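Local structure of vanadium-dependent haloperoxidase (Zobellia galactanivorans, 4CIT) at residues P211-V223 against Q435-L447. The protein probably uses vanadate to catalyse the oxidation of iodide by hydrogen peroxide, as a bacterial iodoperoxidase of the PAP2 superfamily. Sequence-based numbering, arbitrary orientation.
Sequences PFVLDSAAQFKPV and QGRDLGTFVVNKL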
loop_
_atom_site.group_PDB
_atom_site.type_symbol
_atom_site.label_atom_id
_atom_site.label_comp_id
_atom_site.label_asym_id
_atom_site.label_seq_id
_atom_site.Cartn_x
_atom_site.Cartn_y
_atom_site.Cartn_z
ATOM N N PRO A 211 12.527 4.085 -6.756
ATOM C CA PRO A 211 11.677 4.655 -5.721
ATOM C C PRO A 211 11.125 6.041 -6.081
ATOM O O PRO A 211 11.691 6.759 -6.951
ATOM C CB PRO A 211 12.622 4.788 -4.528
ATOM C CG PRO A 211 13.933 4.278 -4.927
ATOM C CD PRO A 211 13.946 4.123 -6.426
ATOM N N PHE A 212 9.987 6.409 -5.527
ATOM C CA PHE A 212 9.449 7.777 -5.733
ATOM C C PHE A 212 10.198 8.882 -5.042
ATOM O O PHE A 212 10.428 9.947 -5.629
ATOM C CB PHE A 212 7.980 7.807 -5.254
ATOM C CG PHE A 212 7.030 7.084 -6.148
ATOM C CD1 PHE A 212 6.638 7.619 -7.382
ATOM C CD2 PHE A 212 6.536 5.832 -5.820
ATOM C CE1 PHE A 212 5.713 6.942 -8.172
ATOM C CE2 PHE A 212 5.664 5.116 -6.668
ATOM C CZ PHE A 212 5.188 5.740 -7.823
ATOM N N VAL A 213 10.551 8.677 -3.765
ATOM C CA VAL A 213 11.121 9.735 -2.887
ATOM C C VAL A 213 12.511 9.361 -2.324
ATOM O O VAL A 213 13.409 10.211 -2.060
ATOM C CB VAL A 213 10.163 9.973 -1.669
ATOM C CG1 VAL A 213 10.540 11.209 -0.923
ATOM C CG2 VAL A 213 8.688 10.059 -2.080
ATOM N N LEU A 214 12.729 8.064 -2.093
ATOM C CA LEU A 214 13.992 7.607 -1.507
ATOM C C LEU A 214 15.132 7.976 -2.409
ATOM O O LEU A 214 14.979 8.008 -3.643
ATOM C CB LEU A 214 14.066 6.119 -1.336
ATOM C CG LEU A 214 12.942 5.477 -0.528
ATOM C CD1 LEU A 214 13.112 3.962 -0.481
ATOM C CD2 LEU A 214 12.880 6.115 0.822
ATOM N N ASP A 215 16.266 8.261 -1.784
ATOM C CA ASP A 215 17.511 8.432 -2.552
ATOM C C ASP A 215 18.035 7.125 -3.120
ATOM O O ASP A 215 18.670 7.084 -4.198
ATOM C CB ASP A 215 18.552 9.090 -1.664
ATOM C CG ASP A 215 18.140 10.489 -1.229
ATOM O OD1 ASP A 215 17.644 11.276 -2.067
ATOM O OD2 ASP A 215 18.301 10.789 -0.005
ATOM N N SER A 216 17.717 6.008 -2.433
ATOM C CA SER A 216 18.050 4.674 -2.932
ATOM C C SER A 216 17.220 3.695 -2.194
ATOM O O SER A 216 16.761 4.004 -1.121
ATOM C CB SER A 216 19.514 4.297 -2.766
ATOM O OG SER A 216 19.808 4.014 -1.408
ATOM N N ALA A 217 17.075 2.511 -2.775
ATOM C CA ALA A 217 16.248 1.477 -2.132
ATOM C C ALA A 217 16.646 1.155 -0.701
ATOM O O ALA A 217 15.827 0.796 0.113
ATOM C CB ALA A 217 16.211 0.219 -2.982
ATOM N N ALA A 218 17.949 1.148 -0.453
ATOM C CA ALA A 218 18.536 0.866 0.840
ATOM C C ALA A 218 18.647 1.991 1.854
ATOM O O ALA A 218 19.215 1.771 2.924
ATOM C CB ALA A 218 19.960 0.221 0.654
ATOM N N GLN A 219 18.012 3.120 1.625
ATOM C CA GLN A 219 18.156 4.281 2.453
ATOM C C GLN A 219 17.754 4.026 3.917
ATOM O O GLN A 219 18.297 4.660 4.857
ATOM C CB GLN A 219 17.399 5.441 1.840
ATOM C CG GLN A 219 17.606 6.763 2.591
ATOM C CD GLN A 219 16.868 7.878 1.970
ATOM O OE1 GLN A 219 16.369 7.753 0.871
ATOM N NE2 GLN A 219 16.734 8.981 2.707
ATOM N N PHE A 220 16.760 3.178 4.101
ATOM C CA PHE A 220 16.287 2.852 5.405
ATOM C C PHE A 220 16.578 1.422 5.821
ATOM O O PHE A 220 15.829 0.819 6.647
ATOM C CB PHE A 220 14.776 3.218 5.457
ATOM C CG PHE A 220 14.592 4.714 5.463
ATOM C CD1 PHE A 220 14.818 5.460 6.608
ATOM C CD2 PHE A 220 14.304 5.367 4.267
ATOM C CE1 PHE A 220 14.725 6.867 6.563
ATOM C CE2 PHE A 220 14.264 6.747 4.199
ATOM C CZ PHE A 220 14.487 7.487 5.350
ATOM N N LYS A 221 17.664 0.880 5.348
ATOM C CA LYS A 221 18.119 -0.471 5.753
ATOM C C LYS A 221 18.174 -0.486 7.315
ATOM O O LYS A 221 18.854 0.386 7.865
ATOM C CB LYS A 221 19.535 -0.672 5.267
ATOM C CG LYS A 221 20.182 -1.964 5.728
ATOM C CD LYS A 221 21.461 -2.253 4.930
ATOM C CE LYS A 221 22.625 -1.363 5.282
ATOM N NZ LYS A 221 22.896 -1.404 6.736
ATOM N N PRO A 222 17.595 -1.528 7.945
ATOM C CA PRO A 222 17.571 -1.599 9.384
ATOM C C PRO A 222 18.842 -2.276 9.900
ATOM O O PRO A 222 19.679 -2.763 9.140
ATOM C CB PRO A 222 16.370 -2.425 9.688
ATOM C CG PRO A 222 16.175 -3.324 8.554
ATOM C CD PRO A 222 16.657 -2.482 7.374
ATOM N N VAL A 223 18.921 -2.373 11.213
ATOM C CA VAL A 223 19.910 -3.259 11.799
ATOM C C VAL A 223 19.669 -4.706 11.310
ATOM O O VAL A 223 18.533 -5.079 10.916
ATOM C CB VAL A 223 19.896 -3.197 13.355
ATOM C CG1 VAL A 223 20.198 -1.779 13.878
ATOM C CG2 VAL A 223 18.581 -3.624 13.911
ATOM N N GLN A 435 11.492 1.064 11.015
ATOM C CA GLN A 435 11.838 1.263 9.586
ATOM C C GLN A 435 10.726 2.017 8.877
ATOM O O GLN A 435 11.012 3.029 8.184
ATOM C CB GLN A 435 12.124 -0.079 8.957
ATOM C CG GLN A 435 12.533 0.004 7.479
ATOM C CD GLN A 435 12.873 -1.361 6.892
ATOM O OE1 GLN A 435 12.856 -2.416 7.555
ATOM N NE2 GLN A 435 12.995 -1.368 5.585
ATOM N N GLY A 436 9.473 1.604 8.984
ATOM C CA GLY A 436 8.390 2.280 8.301
ATOM C C GLY A 436 8.099 3.711 8.826
ATOM O O GLY A 436 7.886 4.624 8.049
ATOM N N ARG A 437 8.188 3.893 10.145
ATOM C CA ARG A 437 7.972 5.198 10.755
ATOM C C ARG A 437 9.122 6.152 10.338
ATOM O O ARG A 437 8.879 7.325 9.917
ATOM C CB ARG A 437 7.775 5.091 12.319
ATOM C CG ARG A 437 6.391 4.514 12.771
ATOM C CD ARG A 437 6.233 4.279 14.326
ATOM N NE ARG A 437 4.885 3.758 14.618
ATOM C CZ ARG A 437 4.483 2.929 15.596
ATOM N NH1 ARG A 437 5.302 2.478 16.524
ATOM N NH2 ARG A 437 3.210 2.533 15.620
ATOM N N ASP A 438 10.353 5.653 10.296
ATOM C CA ASP A 438 11.488 6.463 9.855
ATOM C C ASP A 438 11.317 6.865 8.378
ATOM O O ASP A 438 11.597 8.074 8.002
ATOM C CB ASP A 438 12.817 5.818 10.101
ATOM C CG ASP A 438 13.213 5.732 11.600
ATOM O OD1 ASP A 438 12.521 6.355 12.420
ATOM O OD2 ASP A 438 14.220 5.021 11.883
ATOM N N LEU A 439 10.939 5.910 7.538
ATOM C CA LEU A 439 10.733 6.175 6.118
ATOM C C LEU A 439 9.559 7.181 5.909
ATOM O O LEU A 439 9.658 8.109 5.114
ATOM C CB LEU A 439 10.526 4.863 5.367
ATOM C CG LEU A 439 10.369 4.962 3.841
ATOM C CD1 LEU A 439 10.822 3.638 3.192
ATOM C CD2 LEU A 439 8.915 5.219 3.493
ATOM N N GLY A 440 8.474 7.007 6.631
ATOM C CA GLY A 440 7.291 7.809 6.455
ATOM C C GLY A 440 7.598 9.231 6.935
ATOM O O GLY A 440 7.165 10.185 6.252
ATOM N N THR A 441 8.418 9.373 8.007
ATOM C CA THR A 441 8.913 10.684 8.473
ATOM C C THR A 441 9.722 11.403 7.431
ATOM O O THR A 441 9.539 12.620 7.174
ATOM C CB THR A 441 9.654 10.547 9.837
ATOM O OG1 THR A 441 8.689 9.979 10.779
ATOM C CG2 THR A 441 10.165 11.912 10.374
ATOM N N PHE A 442 10.611 10.671 6.785
ATOM C CA PHE A 442 11.407 11.256 5.720
ATOM C C PHE A 442 10.484 11.761 4.564
ATOM O O PHE A 442 10.701 12.866 4.004
ATOM C CB PHE A 442 12.378 10.187 5.211
ATOM C CG PHE A 442 13.107 10.533 3.938
ATOM C CD1 PHE A 442 14.230 11.411 3.944
ATOM C CD2 PHE A 442 12.715 9.973 2.792
ATOM C CE1 PHE A 442 14.858 11.806 2.754
ATOM C CE2 PHE A 442 13.387 10.265 1.614
ATOM C CZ PHE A 442 14.431 11.173 1.592
ATOM N N VAL A 443 9.553 10.919 4.122
ATOM C CA VAL A 443 8.618 11.293 3.038
ATOM C C VAL A 443 7.848 12.544 3.438
ATOM O O VAL A 443 7.753 13.491 2.637
ATOM C CB VAL A 443 7.668 10.142 2.619
ATOM C CG1 VAL A 443 6.569 10.629 1.686
ATOM C CG2 VAL A 443 8.405 8.981 2.074
ATOM N N VAL A 444 7.339 12.603 4.658
ATOM C CA VAL A 444 6.551 13.775 5.016
ATOM C C VAL A 444 7.409 15.055 5.157
ATOM O O VAL A 444 6.949 16.140 4.882
ATOM C CB VAL A 444 5.643 13.566 6.228
ATOM C CG1 VAL A 444 4.683 12.466 5.938
ATOM C CG2 VAL A 444 6.389 13.289 7.454
ATOM N N ASN A 445 8.669 14.884 5.473
ATOM C CA ASN A 445 9.591 16.016 5.651
ATOM C C ASN A 445 10.113 16.428 4.320
ATOM O O ASN A 445 10.588 17.596 4.209
ATOM C CB ASN A 445 10.758 15.644 6.603
ATOM C CG ASN A 445 10.346 15.659 8.051
ATOM O OD1 ASN A 445 9.446 16.375 8.441
ATOM N ND2 ASN A 445 11.028 14.866 8.873
ATOM N N LYS A 446 10.136 15.520 3.338
ATOM C CA LYS A 446 10.696 15.851 2.027
ATOM C C LYS A 446 9.627 16.479 1.136
ATOM O O LYS A 446 9.914 17.528 0.535
ATOM C CB LYS A 446 11.383 14.659 1.396
ATOM C CG LYS A 446 11.973 14.988 0.029
ATOM C CD LYS A 446 12.790 13.844 -0.458
ATOM C CE LYS A 446 13.003 13.937 -1.963
ATOM N NZ LYS A 446 13.912 12.869 -2.498
ATOM N N LEU A 447 8.415 15.897 1.026
ATOM C CA LEU A 447 7.392 16.353 0.082
ATOM C C LEU A 447 6.668 17.624 0.553
ATOM O O LEU A 447 6.072 17.660 1.627
ATOM C CB LEU A 447 6.325 15.279 -0.261
ATOM C CG LEU A 447 6.924 13.991 -0.856
ATOM C CD1 LEU A 447 5.774 13.023 -1.207
ATOM C CD2 LEU A 447 7.810 14.278 -2.063
HETATM O O HOH W 1 16.239 13.503 -1.034
#
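F220 lies on L439, where an irregular loop covers the last three turns of helix 426-446, part of the helical PAP2 fold of vanadium haloperoxidases. The contact is mainly aromatic and apolar. L439 CA stands over the centre of the F220 ring in a CH-pi contact, 3.9 Å from the centroid and 3° off the normal, while L214 CD2 lies at the ring edge. Beyond it F220 CZ presses on F442 CB at 3.4 Å, the two ring planes inclined at 55°. Cutting F220 back to an alanine is likely to leave L439 and F442 without this cover and open a gap between loop and helix. Over one F442 face sits the Q219 amide, nearly upright to the ring, with NE2 3.4 Å from F442 CZ; its OE1 accepts the D215 backbone N-H, which would limit the rotation of the amide. Toward the vanadate site, P222 CG rests against Q435 OE1, and the Q435 amide is held by S327 and T365. K446, fully extended with CG anti to its N (chi1 -180°), packs CD against V213 CG1, and a water links its ammonium to D215 OD1. K446 NZ donates to a lone pair of V213 O at 2.7 Å, in the carbonyl plane.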